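Local coordinates for protein UDP-4-amino-4,6-dideoxy-N-acetyl-beta-L-altrosamine transaminase (Helicobacter pylori, PDB 2FNU) that catalyses the pyridoxal-phosphate-dependent amino transfer that makes UDP-4-amino-4,6-dideoxy-N-acetyl-beta-L-altrosamine, the second step of pseudaminic acid biosynthesis, at residues Ser83-Ala88 with Gln323-Leu328; Ala131-Glu136 with Pro275-Lys280; Ser156-Ser161 with Lys166-Phe171. One frame throughout, in Å; residues are numbered along the deposited sequence.

Interaction 1 (Ser83-Ala88 with Gln323-Leu328); sequences SFVATA and QLYQQL. With PMP (4'-deoxy-4'-aminopyridoxal-5'-phosphate), chain E; UD1 (uridine-diphosphate-N-acetylglucosamine), chain F.
Ala88 and Tyr325 mark the closest backbone approach, 9.6 Å between their CA atoms, so the segment leading into helix 86-93 and the short helix 323-328 are joined through one long side chain. The setting is the fold type I aminotransferase architecture of the DegT/DnrJ/EryC1 family: the segment touched from outside carries, on its inner side, part of the cofactor pocket. Tyr325 reaches inward because its CG stands beside the backbone N, with the carbonyl carbon opposite (chi1 -70°). Its ring meets Ala88 CB obliquely, CZ lying 3.9 Å from that methyl, while CE1 of the same ring is 4.1 Å from Val85 CG2. The phenol oxygen finds its hydrogen-bond partner in Asn89, one residue further along the same helix, so a buried hydroxyl is satisfied at the end of an otherwise apolar contact.

On the inner side, Ser83 OG donates to Thr87 OG1 over 2.8 Å, and Thr87 OG1 is in turn bonded to Asp154, another residue of the cofactor pocket. Here the cofactor and sugar form an external aldimine, PMP N4A lying 1.3 Å from UD1 C4'. Phe84 spreads one face over this junction, with UD1 O5' 3.5 Å above the ring plane and displaced toward the rim; His210 of the second subunit meets the same ring edge-to-face. At the cofactor end of Phe84, CB lies 3.6 Å from PMP C3, whereas CD1 comes within 3.1 Å of UD1 O7', the acetamido oxygen.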
loop_
_atom_site.group_PDB
_atom_site.type_symbol
_atom_site.label_atom_id
_atom_site.label_comp_id
_atom_site.label_asym_id
_atom_site.label_seq_id
_atom_site.Cartn_x
_atom_site.Cartn_y
_atom_site.Cartn_z
ATOM N N SER B 83 -14.405 -15.295 -6.332
ATOM C CA SER B 83 -13.966 -14.126 -5.572
ATOM C C SER B 83 -13.122 -13.291 -6.478
ATOM O O SER B 83 -12.773 -13.732 -7.588
ATOM C CB SER B 83 -13.127 -14.512 -4.353
ATOM O OG SER B 83 -12.942 -13.342 -3.564
ATOM N N PHE B 84 -12.788 -12.086 -6.027
ATOM C CA PHE B 84 -11.778 -11.327 -6.765
ATOM C C PHE B 84 -10.432 -12.040 -6.659
ATOM O O PHE B 84 -10.155 -12.688 -5.657
ATOM C CB PHE B 84 -11.666 -9.896 -6.245
ATOM C CG PHE B 84 -10.765 -9.033 -7.081
ATOM C CD1 PHE B 84 -11.077 -8.776 -8.406
ATOM C CD2 PHE B 84 -9.574 -8.549 -6.562
ATOM C CE1 PHE B 84 -10.225 -8.003 -9.208
ATOM C CE2 PHE B 84 -8.711 -7.767 -7.350
ATOM C CZ PHE B 84 -9.039 -7.507 -8.674
ATOM N N VAL B 85 -9.594 -11.921 -7.690
ATOM C CA VAL B 85 -8.372 -12.722 -7.734
ATOM C C VAL B 85 -7.453 -12.515 -6.518
ATOM O O VAL B 85 -6.704 -13.431 -6.125
ATOM C CB VAL B 85 -7.615 -12.496 -9.071
ATOM C CG1 VAL B 85 -6.941 -11.105 -9.095
ATOM C CG2 VAL B 85 -6.601 -13.602 -9.331
ATOM N N ALA B 86 -7.510 -11.335 -5.909
ATOM C CA ALA B 86 -6.638 -11.040 -4.764
ATOM C C ALA B 86 -6.740 -12.077 -3.651
ATOM O O ALA B 86 -5.753 -12.345 -2.973
ATOM C CB ALA B 86 -6.945 -9.649 -4.194
ATOM N N THR B 87 -7.938 -12.634 -3.433
ATOM C CA THR B 87 -8.126 -13.581 -2.334
ATOM C C THR B 87 -7.170 -14.756 -2.484
ATOM O O THR B 87 -6.604 -15.254 -1.499
ATOM C CB THR B 87 -9.574 -14.084 -2.317
ATOM O OG1 THR B 87 -10.475 -12.965 -2.317
ATOM C CG2 THR B 87 -9.839 -14.919 -1.053
ATOM N N ALA B 88 -6.974 -15.181 -3.733
ATOM C CA ALA B 88 -6.085 -16.306 -4.032
ATOM C C ALA B 88 -4.651 -15.868 -4.345
ATOM O O ALA B 88 -3.713 -16.575 -3.968
ATOM C CB ALA B 88 -6.640 -17.153 -5.175
ATOM N N GLN B 323 -4.735 -17.631 -16.462
ATOM C CA GLN B 323 -3.501 -18.233 -16.994
ATOM C C GLN B 323 -2.522 -18.685 -15.914
ATOM O O GLN B 323 -1.966 -19.792 -15.974
ATOM C CB GLN B 323 -2.809 -17.251 -17.953
ATOM C CG GLN B 323 -1.531 -17.827 -18.587
ATOM C CD GLN B 323 -0.840 -16.891 -19.592
ATOM O OE1 GLN B 323 0.277 -17.174 -20.060
ATOM N NE2 GLN B 323 -1.492 -15.781 -19.924
ATOM N N LEU B 324 -2.314 -17.837 -14.911
ATOM C CA LEU B 324 -1.411 -18.185 -13.832
ATOM C C LEU B 324 -1.827 -19.496 -13.181
ATOM O O LEU B 324 -0.985 -20.347 -12.912
ATOM C CB LEU B 324 -1.363 -17.071 -12.787
ATOM C CG LEU B 324 -0.553 -17.338 -11.511
ATOM C CD1 LEU B 324 0.934 -17.569 -11.802
ATOM C CD2 LEU B 324 -0.747 -16.184 -10.557
ATOM N N TYR B 325 -3.127 -19.629 -12.915
ATOM C CA TYR B 325 -3.626 -20.784 -12.171
ATOM C C TYR B 325 -3.650 -22.027 -13.060
ATOM O O TYR B 325 -3.362 -23.130 -12.587
ATOM C CB TYR B 325 -5.005 -20.469 -11.551
ATOM C CG TYR B 325 -4.841 -19.460 -10.445
ATOM C CD1 TYR B 325 -4.762 -18.089 -10.724
ATOM C CD2 TYR B 325 -4.687 -19.878 -9.123
ATOM C CE1 TYR B 325 -4.543 -17.156 -9.705
ATOM C CE2 TYR B 325 -4.490 -18.943 -8.076
ATOM C CZ TYR B 325 -4.411 -17.591 -8.392
ATOM O OH TYR B 325 -4.189 -16.669 -7.374
ATOM N N GLN B 326 -3.940 -21.826 -14.345
ATOM C CA GLN B 326 -3.861 -22.914 -15.331
ATOM C C GLN B 326 -2.443 -23.458 -15.466
ATOM O O GLN B 326 -2.253 -24.664 -15.641
ATOM C CB GLN B 326 -4.335 -22.425 -16.697
ATOM C CG GLN B 326 -5.825 -22.221 -16.793
ATOM C CD GLN B 326 -6.601 -23.524 -16.719
ATOM O OE1 GLN B 326 -7.442 -23.714 -15.836
ATOM N NE2 GLN B 326 -6.316 -24.436 -17.645
ATOM N N GLN B 327 -1.449 -22.577 -15.418
ATOM C CA GLN B 327 -0.062 -23.034 -15.534
ATOM C C GLN B 327 0.438 -23.711 -14.245
ATOM O O GLN B 327 1.174 -24.704 -14.293
ATOM C CB GLN B 327 0.856 -21.888 -15.972
ATOM C CG GLN B 327 2.244 -22.333 -16.496
ATOM C CD GLN B 327 2.198 -23.411 -17.615
ATOM O OE1 GLN B 327 1.573 -23.228 -18.668
ATOM N NE2 GLN B 327 2.889 -24.532 -17.382
ATOM N N LEU B 328 0.026 -23.206 -13.087
ATOM C CA LEU B 328 0.490 -23.781 -11.833
ATOM C C LEU B 328 -0.216 -25.071 -11.430
ATOM O O LEU B 328 0.395 -25.950 -10.804
ATOM C CB LEU B 328 0.364 -22.761 -10.691
ATOM C CG LEU B 328 1.270 -21.534 -10.694
ATOM C CD1 LEU B 328 0.874 -20.601 -9.565
ATOM C CD2 LEU B 328 2.733 -21.923 -10.579
HETATM N N1 PMP E . -11.367 -9.504 -1.868
HETATM C C2 PMP E . -12.552 -9.248 -2.508
HETATM C C2A PMP E . -13.700 -10.211 -2.317
HETATM C C3 PMP E . -12.666 -8.101 -3.306
HETATM O O3 PMP E . -13.847 -7.808 -3.926
HETATM C C4 PMP E . -11.565 -7.228 -3.472
HETATM C C4A PMP E . -11.632 -6.031 -4.395
HETATM N N4A PMP E . -12.479 -6.264 -5.545
HETATM C C5 PMP E . -10.391 -7.483 -2.756
HETATM C C6 PMP E . -10.341 -8.595 -1.917
HETATM C C5A PMP E . -9.182 -6.569 -2.848
HETATM O O4P PMP E . -9.479 -5.416 -2.082
HETATM P P PMP E . -8.682 -4.040 -2.366
HETATM O O1P PMP E . -9.254 -3.486 -3.649
HETATM O O2P PMP E . -9.035 -3.151 -1.211
HETATM O O3P PMP E . -7.206 -4.324 -2.432
HETATM C "C1'" UD1 F . -12.036 -5.112 -8.813
HETATM C "C2'" UD1 F . -13.220 -6.011 -8.413
HETATM C "C3'" UD1 F . -13.930 -5.518 -7.157
HETATM C "C4'" UD1 F . -12.916 -5.189 -6.052
HETATM C "C5'" UD1 F . -11.730 -4.322 -6.515
HETATM C "C6'" UD1 F . -12.104 -2.842 -6.636
HETATM C "C7'" UD1 F . -14.158 -7.113 -10.411
HETATM C "C8'" UD1 F . -15.065 -7.000 -11.607
HETATM N "N2'" UD1 F . -14.160 -6.107 -9.530
HETATM O "O1'" UD1 F . -12.509 -3.885 -9.374
HETATM O "O3'" UD1 F . -14.834 -6.537 -6.668
HETATM O "O5'" UD1 F . -11.138 -4.833 -7.722
HETATM O "O7'" UD1 F . -13.464 -8.090 -10.264
HETATM N N1 UD1 F . -15.376 3.451 -9.890
HETATM C C2 UD1 F . -15.758 4.688 -9.334
HETATM N N3 UD1 F . -14.885 5.385 -8.588
HETATM C C4 UD1 F . -13.641 4.940 -8.359
HETATM C C5 UD1 F . -13.201 3.724 -8.881
HETATM C C6 UD1 F . -14.067 2.967 -9.660
HETATM O O2 UD1 F . -16.916 5.129 -9.538
HETATM O O4 UD1 F . -12.869 5.625 -7.662
HETATM C C1B UD1 F . -16.353 2.714 -10.717
HETATM C C2B UD1 F . -16.201 3.204 -12.151
HETATM O "O2'" UD1 F . -17.498 3.370 -12.730
HETATM C C3B UD1 F . -15.443 2.095 -12.847
HETATM C C4B UD1 F . -15.872 0.865 -12.075
HETATM O O4B UD1 F . -16.097 1.303 -10.730
HETATM O O3B UD1 F . -15.766 1.973 -14.238
HETATM C C5B UD1 F . -14.781 -0.185 -12.105
HETATM O O5B UD1 F . -15.238 -1.308 -11.364
HETATM P PA UD1 F . -14.520 -2.736 -11.591
HETATM O O1A UD1 F . -15.068 -3.707 -10.555
HETATM O O2A UD1 F . -14.615 -3.081 -13.068
HETATM O O3A UD1 F . -13.017 -2.268 -11.213
HETATM P PB UD1 F . -11.851 -3.276 -10.721
HETATM O O1B UD1 F . -11.678 -4.397 -11.735
HETATM O O2B UD1 F . -10.668 -2.415 -10.305
#

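Interaction 2 (Ala131-Glu136 with Pro275-Lys280); sequences AGKSVE and PLLKDK
Lys133 lays its aliphatic chain alongside Leu277, the two side chains running past each other in opposite directions. One methyl does the touching: Leu277 CD2 lies 3.8 Å from Lys133 CG and 4.0 Å from Lys133 CD, and CB and CE of the lysine are only slightly farther off. Because the lysine is fully extended, with CG turned away from its backbone N (chi1 -178°), its amino group is carried toward Leu276, the residue before Leu277. There a water bridges the loops, accepting from Lys133 NZ at 2.7 Å and donating to Leu276 O at 2.7 Å. A second water accepts from Ser134 N and donates, over a longer 3.3 Å, to Lys280 O.

Residues 131-136 lie in the connection between strand 122-128 and helix 137-146 in a beta-alpha-beta unit of the central sheet; residues 275-280 belong to the later loop between strands 270-272 and 286-290. Further out, Asp106 forms a salt bridge with Lys133 NZ and Asp129 accepts from Val135 N, so the lysine is held at its tip while its loop is fixed at the backbone. On the other side, the two carboxylate oxygens of Asp279 divide their work, OD2 taking Gln164 N and OD1 taking Asn165 N.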
loop_
_atom_site.group_PDB
_atom_site.type_symbol
_atom_site.label_atom_id
_atom_site.label_comp_id
_atom_site.label_asym_id
_atom_site.label_seq_id
_atom_site.Cartn_x
_atom_site.Cartn_y
_atom_site.Cartn_z
ATOM N N ALA B 131 -21.041 -10.555 -2.387
ATOM C CA ALA B 131 -22.009 -9.457 -2.504
ATOM C C ALA B 131 -22.371 -8.823 -1.175
ATOM O O ALA B 131 -23.213 -7.928 -1.131
ATOM C CB ALA B 131 -23.292 -9.898 -3.267
ATOM N N GLY B 132 -21.717 -9.277 -0.102
ATOM C CA GLY B 132 -22.085 -8.880 1.252
ATOM C C GLY B 132 -22.856 -9.918 2.027
ATOM O O GLY B 132 -23.053 -9.768 3.232
ATOM N N LYS B 133 -23.279 -10.995 1.372
ATOM C CA LYS B 133 -24.061 -12.013 2.069
ATOM C C LYS B 133 -23.138 -12.911 2.889
ATOM O O LYS B 133 -22.237 -13.554 2.348
ATOM C CB LYS B 133 -24.855 -12.856 1.073
ATOM C CG LYS B 133 -25.726 -13.900 1.764
ATOM C CD LYS B 133 -26.470 -14.754 0.741
ATOM C CE LYS B 133 -27.568 -15.566 1.390
ATOM N NZ LYS B 133 -28.354 -16.271 0.316
ATOM N N SER B 134 -23.380 -12.977 4.201
ATOM C CA SER B 134 -22.555 -13.850 5.048
ATOM C C SER B 134 -22.632 -15.290 4.584
ATOM O O SER B 134 -23.716 -15.797 4.257
ATOM C CB SER B 134 -23.015 -13.770 6.509
ATOM O OG SER B 134 -22.251 -14.662 7.318
ATOM N N VAL B 135 -21.476 -15.963 4.590
ATOM C CA VAL B 135 -21.467 -17.412 4.423
ATOM C C VAL B 135 -22.092 -18.084 5.642
ATOM O O VAL B 135 -22.467 -17.413 6.621
ATOM C CB VAL B 135 -20.035 -17.930 4.238
ATOM C CG1 VAL B 135 -19.360 -17.195 3.067
ATOM C CG2 VAL B 135 -19.208 -17.744 5.532
ATOM N N GLU B 136 -22.217 -19.413 5.579
ATOM C CA GLU B 136 -22.786 -20.178 6.678
ATOM C C GLU B 136 -21.749 -20.355 7.776
ATOM O O GLU B 136 -21.038 -21.370 7.866
ATOM C CB GLU B 136 -23.331 -21.515 6.161
ATOM C CG GLU B 136 -24.665 -21.360 5.456
ATOM C CD GLU B 136 -25.723 -20.796 6.390
ATOM O OE1 GLU B 136 -26.314 -19.752 6.067
ATOM O OE2 GLU B 136 -25.914 -21.369 7.483
ATOM N N PRO B 275 -33.966 -11.123 -2.781
ATOM C CA PRO B 275 -35.117 -11.621 -2.006
ATOM C C PRO B 275 -34.846 -12.849 -1.140
ATOM O O PRO B 275 -35.687 -13.177 -0.286
ATOM C CB PRO B 275 -36.154 -11.963 -3.088
ATOM C CG PRO B 275 -35.792 -11.061 -4.232
ATOM C CD PRO B 275 -34.279 -11.084 -4.228
ATOM N N LEU B 276 -33.712 -13.522 -1.353
ATOM C CA LEU B 276 -33.419 -14.753 -0.626
ATOM C C LEU B 276 -32.645 -14.527 0.673
ATOM O O LEU B 276 -32.372 -15.482 1.410
ATOM C CB LEU B 276 -32.661 -15.720 -1.534
ATOM C CG LEU B 276 -33.358 -15.986 -2.875
ATOM C CD1 LEU B 276 -32.451 -16.842 -3.763
ATOM C CD2 LEU B 276 -34.758 -16.628 -2.709
ATOM N N LEU B 277 -32.284 -13.278 0.958
ATOM C CA LEU B 277 -31.502 -12.981 2.168
ATOM C C LEU B 277 -32.275 -13.345 3.431
ATOM O O LEU B 277 -33.485 -13.121 3.509
ATOM C CB LEU B 277 -31.142 -11.502 2.224
ATOM C CG LEU B 277 -30.128 -10.953 1.221
ATOM C CD1 LEU B 277 -30.037 -9.451 1.414
ATOM C CD2 LEU B 277 -28.778 -11.596 1.432
ATOM N N LYS B 278 -31.551 -13.860 4.425
ATOM C CA LYS B 278 -32.127 -14.189 5.736
ATOM C C LYS B 278 -31.561 -13.300 6.836
ATOM O O LYS B 278 -32.056 -13.310 7.960
ATOM C CB LYS B 278 -31.884 -15.661 6.070
ATOM C CG LYS B 278 -32.681 -16.604 5.172
ATOM C CD LYS B 278 -32.374 -18.064 5.474
ATOM C CE LYS B 278 -33.213 -18.987 4.597
ATOM N NZ LYS B 278 -32.857 -20.420 4.788
ATOM N N ASP B 279 -30.529 -12.528 6.511
ATOM C CA ASP B 279 -29.972 -11.560 7.452
ATOM C C ASP B 279 -29.688 -10.280 6.692
ATOM O O ASP B 279 -29.667 -10.270 5.449
ATOM C CB ASP B 279 -28.660 -12.058 8.072
ATOM C CG ASP B 279 -28.871 -12.813 9.385
ATOM O OD1 ASP B 279 -29.257 -12.186 10.422
ATOM O OD2 ASP B 279 -28.601 -14.024 9.380
ATOM N N LYS B 280 -29.480 -9.198 7.432
ATOM C CA LYS B 280 -29.092 -7.923 6.821
ATOM C C LYS B 280 -27.783 -8.080 6.069
ATOM O O LYS B 280 -26.847 -8.721 6.564
ATOM C CB LYS B 280 -28.902 -6.856 7.878
ATOM C CG LYS B 280 -30.166 -6.310 8.482
ATOM C CD LYS B 280 -29.811 -4.986 9.176
ATOM C CE LYS B 280 -30.791 -4.561 10.232
ATOM N NZ LYS B 280 -30.255 -3.314 10.867
HETATM O O HOH W 1 -30.480 -17.379 1.576
HETATM O O HOH W 2 -25.543 -11.537 5.579
#

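Interaction 3 (Ser156-Ser161 with Lys166-Phe171). With PMP (4'-deoxy-4'-aminopyridoxal-5'-phosphate), chain E.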
loop_
_atom_site.group_PDB
_atom_site.type_symbol
_atom_site.label_atom_id
_atom_site.label_comp_id
_atom_site.label_asym_id
_atom_site.label_seq_id
_atom_site.Cartn_x
_atom_site.Cartn_y
_atom_site.Cartn_z
ATOM N N SER B 156 -14.476 -8.630 2.440
ATOM C CA SER B 156 -14.230 -7.342 1.784
ATOM C C SER B 156 -15.510 -6.631 1.372
ATOM O O SER B 156 -15.546 -5.388 1.385
ATOM C CB SER B 156 -13.330 -7.518 0.559
ATOM O OG SER B 156 -11.983 -7.738 0.950
ATOM N N HIS B 157 -16.543 -7.399 0.975
ATOM C CA HIS B 157 -17.826 -6.831 0.542
ATOM C C HIS B 157 -18.776 -6.505 1.680
ATOM O O HIS B 157 -19.843 -5.921 1.434
ATOM C CB HIS B 157 -18.597 -7.835 -0.339
ATOM C CG HIS B 157 -17.916 -8.177 -1.626
ATOM N ND1 HIS B 157 -18.540 -8.907 -2.613
ATOM C CD2 HIS B 157 -16.669 -7.908 -2.084
ATOM C CE1 HIS B 157 -17.710 -9.070 -3.630
ATOM N NE2 HIS B 157 -16.566 -8.474 -3.337
ATOM N N ALA B 158 -18.428 -6.919 2.898
ATOM C CA ALA B 158 -19.471 -7.187 3.891
ATOM C C ALA B 158 -19.495 -6.327 5.147
ATOM O O ALA B 158 -20.122 -6.728 6.136
ATOM C CB ALA B 158 -19.452 -8.675 4.298
ATOM N N LEU B 159 -18.858 -5.155 5.121
ATOM C CA LEU B 159 -18.965 -4.292 6.304
ATOM C C LEU B 159 -20.432 -3.910 6.553
ATOM O O LEU B 159 -21.102 -3.309 5.694
ATOM C CB LEU B 159 -18.093 -3.052 6.170
ATOM C CG LEU B 159 -18.059 -2.207 7.456
ATOM C CD1 LEU B 159 -17.162 -2.817 8.509
ATOM C CD2 LEU B 159 -17.612 -0.807 7.100
ATOM N N GLY B 160 -20.917 -4.270 7.738
ATOM C CA GLY B 160 -22.306 -4.009 8.097
ATOM C C GLY B 160 -23.223 -5.209 7.913
ATOM O O GLY B 160 -24.345 -5.231 8.432
ATOM N N SER B 161 -22.769 -6.210 7.160
ATOM C CA SER B 161 -23.543 -7.446 7.013
ATOM C C SER B 161 -23.628 -8.201 8.327
ATOM O O SER B 161 -22.755 -8.053 9.188
ATOM C CB SER B 161 -22.918 -8.355 5.948
ATOM O OG SER B 161 -22.907 -7.694 4.691
ATOM N N LYS B 166 -25.871 -10.723 14.185
ATOM C CA LYS B 166 -24.561 -10.298 14.664
ATOM C C LYS B 166 -23.693 -9.864 13.495
ATOM O O LYS B 166 -23.652 -10.524 12.450
ATOM C CB LYS B 166 -23.883 -11.456 15.403
ATOM C CG LYS B 166 -24.647 -11.824 16.695
ATOM C CD LYS B 166 -24.195 -13.119 17.338
ATOM C CE LYS B 166 -24.535 -14.322 16.484
ATOM N NZ LYS B 166 -24.348 -15.630 17.221
ATOM N N LYS B 167 -22.969 -8.768 13.673
ATOM C CA LYS B 167 -22.165 -8.258 12.569
ATOM C C LYS B 167 -21.040 -9.186 12.162
ATOM O O LYS B 167 -20.282 -9.700 13.000
ATOM C CB LYS B 167 -21.590 -6.886 12.913
ATOM C CG LYS B 167 -22.625 -5.802 12.828
ATOM C CD LYS B 167 -22.026 -4.450 13.053
ATOM C CE LYS B 167 -23.072 -3.352 12.854
ATOM N NZ LYS B 167 -23.988 -3.252 14.021
ATOM N N VAL B 168 -20.931 -9.388 10.855
ATOM C CA VAL B 168 -19.765 -10.057 10.274
ATOM C C VAL B 168 -18.491 -9.328 10.715
ATOM O O VAL B 168 -18.465 -8.095 10.763
ATOM C CB VAL B 168 -19.884 -10.054 8.747
ATOM C CG1 VAL B 168 -18.563 -10.488 8.082
ATOM C CG2 VAL B 168 -21.044 -10.975 8.324
ATOM N N GLY B 169 -17.457 -10.098 11.060
ATOM C CA GLY B 169 -16.189 -9.519 11.507
ATOM C C GLY B 169 -15.573 -10.286 12.661
ATOM O O GLY B 169 -14.357 -10.354 12.783
ATOM N N GLY B 170 -16.416 -10.862 13.513
ATOM C CA GLY B 170 -15.907 -11.507 14.712
ATOM C C GLY B 170 -15.988 -13.020 14.691
ATOM O O GLY B 170 -15.607 -13.667 15.674
ATOM N N PHE B 171 -16.447 -13.591 13.574
ATOM C CA PHE B 171 -16.722 -15.035 13.522
ATOM C C PHE B 171 -15.510 -15.910 13.234
ATOM O O PHE B 171 -15.478 -17.092 13.603
ATOM C CB PHE B 171 -17.783 -15.356 12.471
ATOM C CG PHE B 171 -19.096 -14.658 12.682
ATOM C CD1 PHE B 171 -19.608 -13.819 11.702
ATOM C CD2 PHE B 171 -19.833 -14.861 13.845
ATOM C CE1 PHE B 171 -20.824 -13.157 11.878
ATOM C CE2 PHE B 171 -21.066 -14.217 14.027
ATOM C CZ PHE B 171 -21.559 -13.369 13.047
HETATM N N1 PMP E . -11.367 -9.504 -1.868
HETATM C C2 PMP E . -12.552 -9.248 -2.508
HETATM C C2A PMP E . -13.700 -10.211 -2.317
HETATM C C3 PMP E . -12.666 -8.101 -3.306
HETATM O O3 PMP E . -13.847 -7.808 -3.926
HETATM C C4 PMP E . -11.565 -7.228 -3.472
HETATM C C4A PMP E . -11.632 -6.031 -4.395
HETATM N N4A PMP E . -12.479 -6.264 -5.545
HETATM C C5 PMP E . -10.391 -7.483 -2.756
HETATM C C6 PMP E . -10.341 -8.595 -1.917
HETATM C C5A PMP E . -9.182 -6.569 -2.848
HETATM O O4P PMP E . -9.479 -5.416 -2.082
HETATM P P PMP E . -8.682 -4.040 -2.366
HETATM O O1P PMP E . -9.254 -3.486 -3.649
HETATM O O2P PMP E . -9.035 -3.151 -1.211
HETATM O O3P PMP E . -7.206 -4.324 -2.432
HETATM O O HOH W 3 -20.385 -6.341 9.605
#
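The base of the beta hairpin made by strands 162-163 and 166-167 is closed where Val168 N donates to Ser161 O, 2.8 Å away with an N-H...O angle of 164°. The same oxygen is approached by Lys167 CA at 3.4 Å in a CA-H...O contact, and a water gives it another bond. That water also accepts from Gly160 N and donates to Val168 O, tying three backbone polar atoms together beside the direct bond.

Before the hairpin the chain makes a type II beta turn from Ala158 to Ser161, with Gly160 in its third position at a positive phi of 99°. Val168 packs against this turn with both branches: CG1 lies opposite its own backbone N and meets Ala158 CB at 4.3 Å, while CG2, set beside the N, faces Ser161 CB at 4.0 Å.

The turn follows two cofactor residues. His157 presents its ring edge to PMP, NE2 lying 2.9 Å from O3 in the plane of the imidazole; the hydrogen bond could run in either direction. Ser156 packs its CB 3.6 Å from PMP C2, and its OG is bonded to Asp154. The turn and hairpin thus come directly after Ser156 and His157, which, just beyond strand 150-154 with Asp154 at its end, line the cofactor site of this fold type I enzyme.

Followed from the N terminus, the chain enters interaction 1 at 83-88, interaction 2 at 131-136 and interaction 3 at 156-161, then leaves them in reverse order at 166-171, 275-280 and 323-328. The three closures are therefore nested, and none cross. Innermost, interaction 3 closes the hairpin of strands 162-163 and 166-167; interaction 2 joins the loop between strand 122-128 and helix 137-146 to that between strands 270-272 and 286-290; outermost, interaction 1 joins helix 86-93 to helix 323-328. Interactions 2 and 3 touch directly, with Ala131 N probably hydrogen-bonded to His157 ND1 and Gly132 O to Ser161 OG. Interaction 1 touches neither, yet shares PMP with interaction 3.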